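Local coordinates for protein DNA ligase (Archaeoglobus fulgidus, PDB 3GDE) that probably seals nicks in double-stranded DNA during replication, recombination and repair, using ATP and releasing AMP and diphosphate, at residues 5-17 with 153-167. Residues are numbered along the deposited sequence; the frame is centred on the assembly and turned at random.
Sequences LFAEFAEFCERLE and LEARYLTRLILNEMR
Glu-17 and Arg-160 form the shortest salt bridge between the two segments: NH1 of Arg-160 donates to OE2 of Glu-17 at 2.6 Å, with an N-H...O angle of 130°, on the syn side but tilted out of the carboxylate plane. NH2 of Arg-156 completes a salt-bridge network from 3.6 Å to the same OE2, and Tyr-157 OH is modelled as donating to this oxygen from 2.4 Å, a separation so short that its exact value is doubtful. A water takes a hydrogen bond from Arg-160 NH2 and gives one to Glu-17 OE1, so both carboxylate oxygens are engaged. Asp-93 and Glu-99 pair with Arg-160 NE and Arg-156 NH1; a glutamine in place of Glu-17 would probably remove the negative charge that Arg-156 and Arg-160 share, leaving Arg-160 NH1 without its salt-bridge mate.

These helices, 6-16 and 153-162, cross at 80° with their axes 8.7 Å apart, within the all-helical N-terminal DNA-binding domain of the ligase and away from the predicted ATP-binding residues.

Aromatic packing fills the crossing. Cys-13 CB sits 3.8 Å from the centroid of the Tyr-157 ring, a CH-pi contact over the face; Arg-156 CG lies over the opposite face. The Phe-6 side chain, its CG swung opposite the backbone N (chi1 -169°), reaches across to Leu-158, whose CD1 stands 3.6 Å from the ring centroid, while Phe-9 CD2 backs the other face. Glu-154 CG meets the Phe-6 ring in plane at its edge, and Phe-48 of helix 39-49 packs against Phe-6 and Phe-9.

Near the start of helix 6-16, Ala-7 N makes a weak, bent bond of 2.8 Å to Glu-154 OE2. That oxygen also accepts from Leu-115 N, and OE1 from Thr-151 N, which probably restrains the carboxylate's rotation.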
loop_
_atom_site.group_PDB
_atom_site.type_symbol
_atom_site.label_atom_id
_atom_site.label_comp_id
_atom_site.label_asym_id
_atom_site.label_seq_id
_atom_site.Cartn_x
_atom_site.Cartn_y
_atom_site.Cartn_z
ATOM N N LEU A 5 -23.900 -15.457 6.021
ATOM C CA LEU A 5 -24.181 -15.014 4.658
ATOM C C LEU A 5 -23.497 -13.682 4.422
ATOM O O LEU A 5 -23.495 -12.813 5.301
ATOM C CB LEU A 5 -25.684 -14.841 4.409
ATOM C CG LEU A 5 -26.667 -16.008 4.215
ATOM C CD1 LEU A 5 -26.081 -17.232 3.489
ATOM C CD2 LEU A 5 -27.243 -16.401 5.559
ATOM N N PHE A 6 -22.915 -13.525 3.234
ATOM C CA PHE A 6 -22.350 -12.243 2.815
ATOM C C PHE A 6 -23.412 -11.148 2.955
ATOM O O PHE A 6 -23.080 -10.005 3.292
ATOM C CB PHE A 6 -21.800 -12.327 1.383
ATOM C CG PHE A 6 -20.971 -11.134 0.972
ATOM C CD1 PHE A 6 -21.540 -10.089 0.254
ATOM C CD2 PHE A 6 -19.615 -11.059 1.306
ATOM C CE1 PHE A 6 -20.776 -8.975 -0.126
ATOM C CE2 PHE A 6 -18.836 -9.965 0.927
ATOM C CZ PHE A 6 -19.413 -8.915 0.214
ATOM N N ALA A 7 -24.678 -11.507 2.727
ATOM C CA ALA A 7 -25.821 -10.594 2.916
ATOM C C ALA A 7 -25.966 -10.035 4.331
ATOM O O ALA A 7 -26.468 -8.938 4.497
ATOM C CB ALA A 7 -27.135 -11.257 2.501
ATOM N N GLU A 8 -25.573 -10.798 5.348
ATOM C CA GLU A 8 -25.599 -10.273 6.710
ATOM C C GLU A 8 -24.532 -9.185 6.834
ATOM O O GLU A 8 -24.792 -8.102 7.361
ATOM C CB GLU A 8 -25.405 -11.373 7.756
ATOM C CG GLU A 8 -25.340 -10.822 9.183
ATOM C CD GLU A 8 -25.099 -11.882 10.255
ATOM O OE1 GLU A 8 -25.112 -11.508 11.448
ATOM O OE2 GLU A 8 -24.903 -13.074 9.920
ATOM N N PHE A 9 -23.342 -9.488 6.324
ATOM C CA PHE A 9 -22.247 -8.534 6.231
ATOM C C PHE A 9 -22.634 -7.308 5.396
ATOM O O PHE A 9 -22.368 -6.168 5.792
ATOM C CB PHE A 9 -20.999 -9.248 5.670
ATOM C CG PHE A 9 -19.920 -8.319 5.183
ATOM C CD1 PHE A 9 -19.109 -7.632 6.089
ATOM C CD2 PHE A 9 -19.708 -8.139 3.818
ATOM C CE1 PHE A 9 -18.110 -6.782 5.644
ATOM C CE2 PHE A 9 -18.712 -7.274 3.362
ATOM C CZ PHE A 9 -17.912 -6.598 4.283
ATOM N N ALA A 10 -23.275 -7.552 4.252
ATOM C CA ALA A 10 -23.676 -6.486 3.327
ATOM C C ALA A 10 -24.657 -5.498 3.966
ATOM O O ALA A 10 -24.476 -4.280 3.847
ATOM C CB ALA A 10 -24.252 -7.083 2.024
ATOM N N GLU A 11 -25.674 -6.014 4.656
ATOM C CA GLU A 11 -26.650 -5.172 5.363
ATOM C C GLU A 11 -26.002 -4.392 6.479
ATOM O O GLU A 11 -26.372 -3.248 6.730
ATOM C CB GLU A 11 -27.765 -6.000 5.995
ATOM C CG GLU A 11 -28.244 -7.147 5.151
ATOM C CD GLU A 11 -29.433 -6.814 4.288
ATOM O OE1 GLU A 11 -29.677 -7.577 3.326
ATOM O OE2 GLU A 11 -30.124 -5.810 4.576
ATOM N N PHE A 12 -25.060 -5.027 7.176
ATOM C CA PHE A 12 -24.268 -4.337 8.196
ATOM C C PHE A 12 -23.499 -3.144 7.605
ATOM O O PHE A 12 -23.494 -2.065 8.193
ATOM C CB PHE A 12 -23.308 -5.307 8.891
ATOM C CG PHE A 12 -22.314 -4.630 9.803
ATOM C CD1 PHE A 12 -22.740 -3.967 10.952
ATOM C CD2 PHE A 12 -20.957 -4.669 9.519
ATOM C CE1 PHE A 12 -21.829 -3.339 11.798
ATOM C CE2 PHE A 12 -20.032 -4.050 10.359
ATOM C CZ PHE A 12 -20.469 -3.378 11.499
ATOM N N CYS A 13 -22.867 -3.347 6.445
ATOM C CA CYS A 13 -22.086 -2.301 5.770
ATOM C C CYS A 13 -22.956 -1.149 5.290
ATOM O O CYS A 13 -22.574 0.018 5.412
ATOM C CB CYS A 13 -21.316 -2.880 4.583
ATOM S SG CYS A 13 -19.951 -3.929 5.068
ATOM N N GLU A 14 -24.123 -1.487 4.746
ATOM C CA GLU A 14 -25.069 -0.495 4.270
ATOM C C GLU A 14 -25.435 0.504 5.371
ATOM O O GLU A 14 -25.482 1.712 5.126
ATOM C CB GLU A 14 -26.311 -1.171 3.725
ATOM C CG GLU A 14 -27.093 -0.286 2.788
ATOM C CD GLU A 14 -28.445 0.098 3.330
ATOM O OE1 GLU A 14 -28.539 0.489 4.518
ATOM O OE2 GLU A 14 -29.426 -0.004 2.554
ATOM N N ARG A 15 -25.662 -0.011 6.582
ATOM C CA ARG A 15 -26.002 0.816 7.731
ATOM C C ARG A 15 -24.851 1.738 8.165
ATOM O O ARG A 15 -25.087 2.826 8.682
ATOM C CB ARG A 15 -26.495 -0.064 8.885
ATOM C CG ARG A 15 -28.001 -0.310 8.861
ATOM C CD ARG A 15 -28.423 -1.605 9.577
ATOM N NE ARG A 15 -28.754 -2.654 8.609
ATOM C CZ ARG A 15 -29.973 -2.862 8.104
ATOM N NH1 ARG A 15 -31.002 -2.109 8.486
ATOM N NH2 ARG A 15 -30.165 -3.830 7.210
ATOM N N LEU A 16 -23.613 1.315 7.924
ATOM C CA LEU A 16 -22.429 2.115 8.252
ATOM C C LEU A 16 -22.251 3.325 7.345
ATOM O O LEU A 16 -21.588 4.290 7.726
ATOM C CB LEU A 16 -21.161 1.265 8.178
ATOM C CG LEU A 16 -20.907 0.139 9.173
ATOM C CD1 LEU A 16 -19.563 -0.484 8.858
ATOM C CD2 LEU A 16 -20.976 0.616 10.625
ATOM N N GLU A 17 -22.817 3.260 6.140
ATOM C CA GLU A 17 -22.715 4.347 5.165
ATOM C C GLU A 17 -23.317 5.658 5.671
ATOM O O GLU A 17 -22.836 6.737 5.343
ATOM C CB GLU A 17 -23.385 3.959 3.842
ATOM C CG GLU A 17 -22.758 2.768 3.167
ATOM C CD GLU A 17 -22.764 2.856 1.657
ATOM O OE1 GLU A 17 -23.184 3.903 1.108
ATOM O OE2 GLU A 17 -22.324 1.867 1.021
ATOM N N LEU A 153 -28.020 -6.106 -2.509
ATOM C CA LEU A 153 -27.037 -5.556 -1.564
ATOM C C LEU A 153 -25.729 -6.348 -1.494
ATOM O O LEU A 153 -24.659 -5.774 -1.260
ATOM C CB LEU A 153 -27.655 -5.434 -0.172
ATOM C CG LEU A 153 -27.303 -4.216 0.669
ATOM C CD1 LEU A 153 -27.248 -2.915 -0.172
ATOM C CD2 LEU A 153 -28.314 -4.103 1.779
ATOM N N GLU A 154 -25.805 -7.662 -1.691
ATOM C CA GLU A 154 -24.587 -8.468 -1.807
ATOM C C GLU A 154 -23.802 -8.081 -3.052
ATOM O O GLU A 154 -22.581 -7.982 -3.009
ATOM C CB GLU A 154 -24.902 -9.965 -1.858
ATOM C CG GLU A 154 -25.068 -10.604 -0.511
ATOM C CD GLU A 154 -25.577 -12.050 -0.583
ATOM O OE1 GLU A 154 -26.190 -12.437 -1.600
ATOM O OE2 GLU A 154 -25.371 -12.804 0.391
ATOM N N ALA A 155 -24.513 -7.881 -4.160
ATOM C CA ALA A 155 -23.883 -7.555 -5.431
ATOM C C ALA A 155 -23.162 -6.210 -5.348
ATOM O O ALA A 155 -22.108 -6.011 -5.955
ATOM C CB ALA A 155 -24.917 -7.554 -6.558
ATOM N N ARG A 156 -23.746 -5.294 -4.589
ATOM C CA ARG A 156 -23.151 -3.991 -4.322
ATOM C C ARG A 156 -21.781 -4.084 -3.662
ATOM O O ARG A 156 -20.813 -3.549 -4.193
ATOM C CB ARG A 156 -24.101 -3.173 -3.465
ATOM C CG ARG A 156 -23.576 -1.829 -3.008
ATOM C CD ARG A 156 -24.769 -0.942 -2.819
ATOM N NE ARG A 156 -24.731 -0.225 -1.567
ATOM C CZ ARG A 156 -25.792 0.339 -1.011
ATOM N NH1 ARG A 156 -26.973 0.267 -1.599
ATOM N NH2 ARG A 156 -25.668 0.978 0.141
ATOM N N TYR A 157 -21.697 -4.761 -2.512
ATOM C CA TYR A 157 -20.425 -4.872 -1.772
ATOM C C TYR A 157 -19.446 -5.901 -2.329
ATOM O O TYR A 157 -18.259 -5.803 -2.084
ATOM C CB TYR A 157 -20.658 -5.036 -0.270
ATOM C CG TYR A 157 -21.303 -3.800 0.302
ATOM C CD1 TYR A 157 -20.571 -2.624 0.453
ATOM C CD2 TYR A 157 -22.661 -3.788 0.644
ATOM C CE1 TYR A 157 -21.161 -1.475 0.946
ATOM C CE2 TYR A 157 -23.266 -2.641 1.134
ATOM C CZ TYR A 157 -22.507 -1.489 1.284
ATOM O OH TYR A 157 -23.082 -0.340 1.767
ATOM N N LEU A 158 -19.938 -6.878 -3.081
ATOM C CA LEU A 158 -19.057 -7.786 -3.819
ATOM C C LEU A 158 -18.281 -6.986 -4.852
ATOM O O LEU A 158 -17.067 -7.153 -5.016
ATOM C CB LEU A 158 -19.868 -8.878 -4.531
ATOM C CG LEU A 158 -19.777 -10.360 -4.133
ATOM C CD1 LEU A 158 -19.046 -10.619 -2.825
ATOM C CD2 LEU A 158 -21.159 -11.045 -4.133
ATOM N N THR A 159 -19.001 -6.115 -5.542
ATOM C CA THR A 159 -18.438 -5.279 -6.589
ATOM C C THR A 159 -17.441 -4.287 -5.982
ATOM O O THR A 159 -16.320 -4.152 -6.474
ATOM C CB THR A 159 -19.572 -4.548 -7.354
ATOM O OG1 THR A 159 -20.434 -5.522 -7.963
ATOM C CG2 THR A 159 -19.020 -3.607 -8.435
ATOM N N ARG A 160 -17.843 -3.628 -4.898
ATOM C CA ARG A 160 -16.996 -2.641 -4.230
ATOM C C ARG A 160 -15.746 -3.280 -3.628
ATOM O O ARG A 160 -14.679 -2.665 -3.608
ATOM C CB ARG A 160 -17.784 -1.882 -3.166
ATOM C CG ARG A 160 -18.790 -0.908 -3.761
ATOM C CD ARG A 160 -19.281 0.077 -2.735
ATOM N NE ARG A 160 -20.430 0.848 -3.200
ATOM C CZ ARG A 160 -21.164 1.617 -2.399
ATOM N NH1 ARG A 160 -20.866 1.704 -1.113
ATOM N NH2 ARG A 160 -22.204 2.287 -2.872
ATOM N N LEU A 161 -15.894 -4.519 -3.168
ATOM C CA LEU A 161 -14.797 -5.296 -2.599
ATOM C C LEU A 161 -13.746 -5.612 -3.664
ATOM O O LEU A 161 -12.564 -5.343 -3.456
ATOM C CB LEU A 161 -15.338 -6.575 -1.930
ATOM C CG LEU A 161 -14.413 -7.600 -1.266
ATOM C CD1 LEU A 161 -13.418 -6.954 -0.299
ATOM C CD2 LEU A 161 -15.249 -8.668 -0.543
ATOM N N ILE A 162 -14.183 -6.158 -4.801
ATOM C CA ILE A 162 -13.308 -6.408 -5.956
ATOM C C ILE A 162 -12.587 -5.132 -6.442
ATOM O O ILE A 162 -11.426 -5.179 -6.843
ATOM C CB ILE A 162 -14.097 -7.049 -7.131
ATOM C CG1 ILE A 162 -14.582 -8.456 -6.754
ATOM C CG2 ILE A 162 -13.242 -7.079 -8.432
ATOM C CD1 ILE A 162 -15.680 -8.981 -7.637
ATOM N N LEU A 163 -13.287 -4.003 -6.395
ATOM C CA LEU A 163 -12.728 -2.703 -6.770
ATOM C C LEU A 163 -11.950 -2.037 -5.628
ATOM O O LEU A 163 -11.417 -0.944 -5.798
ATOM C CB LEU A 163 -13.844 -1.773 -7.275
ATOM C CG LEU A 163 -14.486 -2.229 -8.596
ATOM C CD1 LEU A 163 -15.678 -1.373 -8.976
ATOM C CD2 LEU A 163 -13.467 -2.278 -9.726
ATOM N N ASN A 164 -11.904 -2.702 -4.470
ATOM C CA ASN A 164 -11.147 -2.256 -3.297
ATOM C C ASN A 164 -11.538 -0.903 -2.662
ATOM O O ASN A 164 -10.765 -0.358 -1.868
ATOM C CB ASN A 164 -9.626 -2.316 -3.554
ATOM C CG ASN A 164 -9.138 -3.709 -4.015
ATOM O OD1 ASN A 164 -8.279 -3.801 -4.903
ATOM N ND2 ASN A 164 -9.682 -4.787 -3.419
ATOM N N GLU A 165 -12.717 -0.377 -2.999
ATOM C CA GLU A 165 -13.268 0.813 -2.330
ATOM C C GLU A 165 -14.708 0.604 -1.849
ATOM O O GLU A 165 -15.662 0.688 -2.621
ATOM C CB GLU A 165 -13.077 2.129 -3.149
ATOM C CG GLU A 165 -14.082 2.458 -4.269
ATOM C CD GLU A 165 -14.368 3.988 -4.483
ATOM O OE1 GLU A 165 -14.092 4.846 -3.594
ATOM O OE2 GLU A 165 -14.909 4.330 -5.563
ATOM N N MET A 166 -14.846 0.325 -0.552
ATOM C CA MET A 166 -16.133 -0.024 0.069
ATOM C C MET A 166 -17.040 1.188 0.292
ATOM O O MET A 166 -18.266 1.048 0.370
ATOM C CB MET A 166 -15.896 -0.746 1.405
ATOM C CG MET A 166 -15.147 -2.064 1.299
ATOM S SD MET A 166 -15.944 -3.209 0.156
ATOM C CE MET A 166 -17.139 -4.039 1.184
ATOM N N ARG A 167 -16.416 2.360 0.416
ATOM C CA ARG A 167 -17.091 3.668 0.568
ATOM C C ARG A 167 -17.892 3.788 1.857
ATOM O O ARG A 167 -18.984 4.343 1.866
ATOM C CB ARG A 167 -17.950 4.008 -0.663
ATOM C CG ARG A 167 -17.145 4.094 -1.959
ATOM C CD ARG A 167 -18.044 4.343 -3.172
ATOM N NE ARG A 167 -18.737 5.627 -3.101
ATOM C CZ ARG A 167 -18.499 6.665 -3.906
ATOM N NH1 ARG A 167 -17.575 6.580 -4.858
ATOM N NH2 ARG A 167 -19.189 7.795 -3.755
HETATM O O HOH W 1 -23.619 4.164 -1.443
#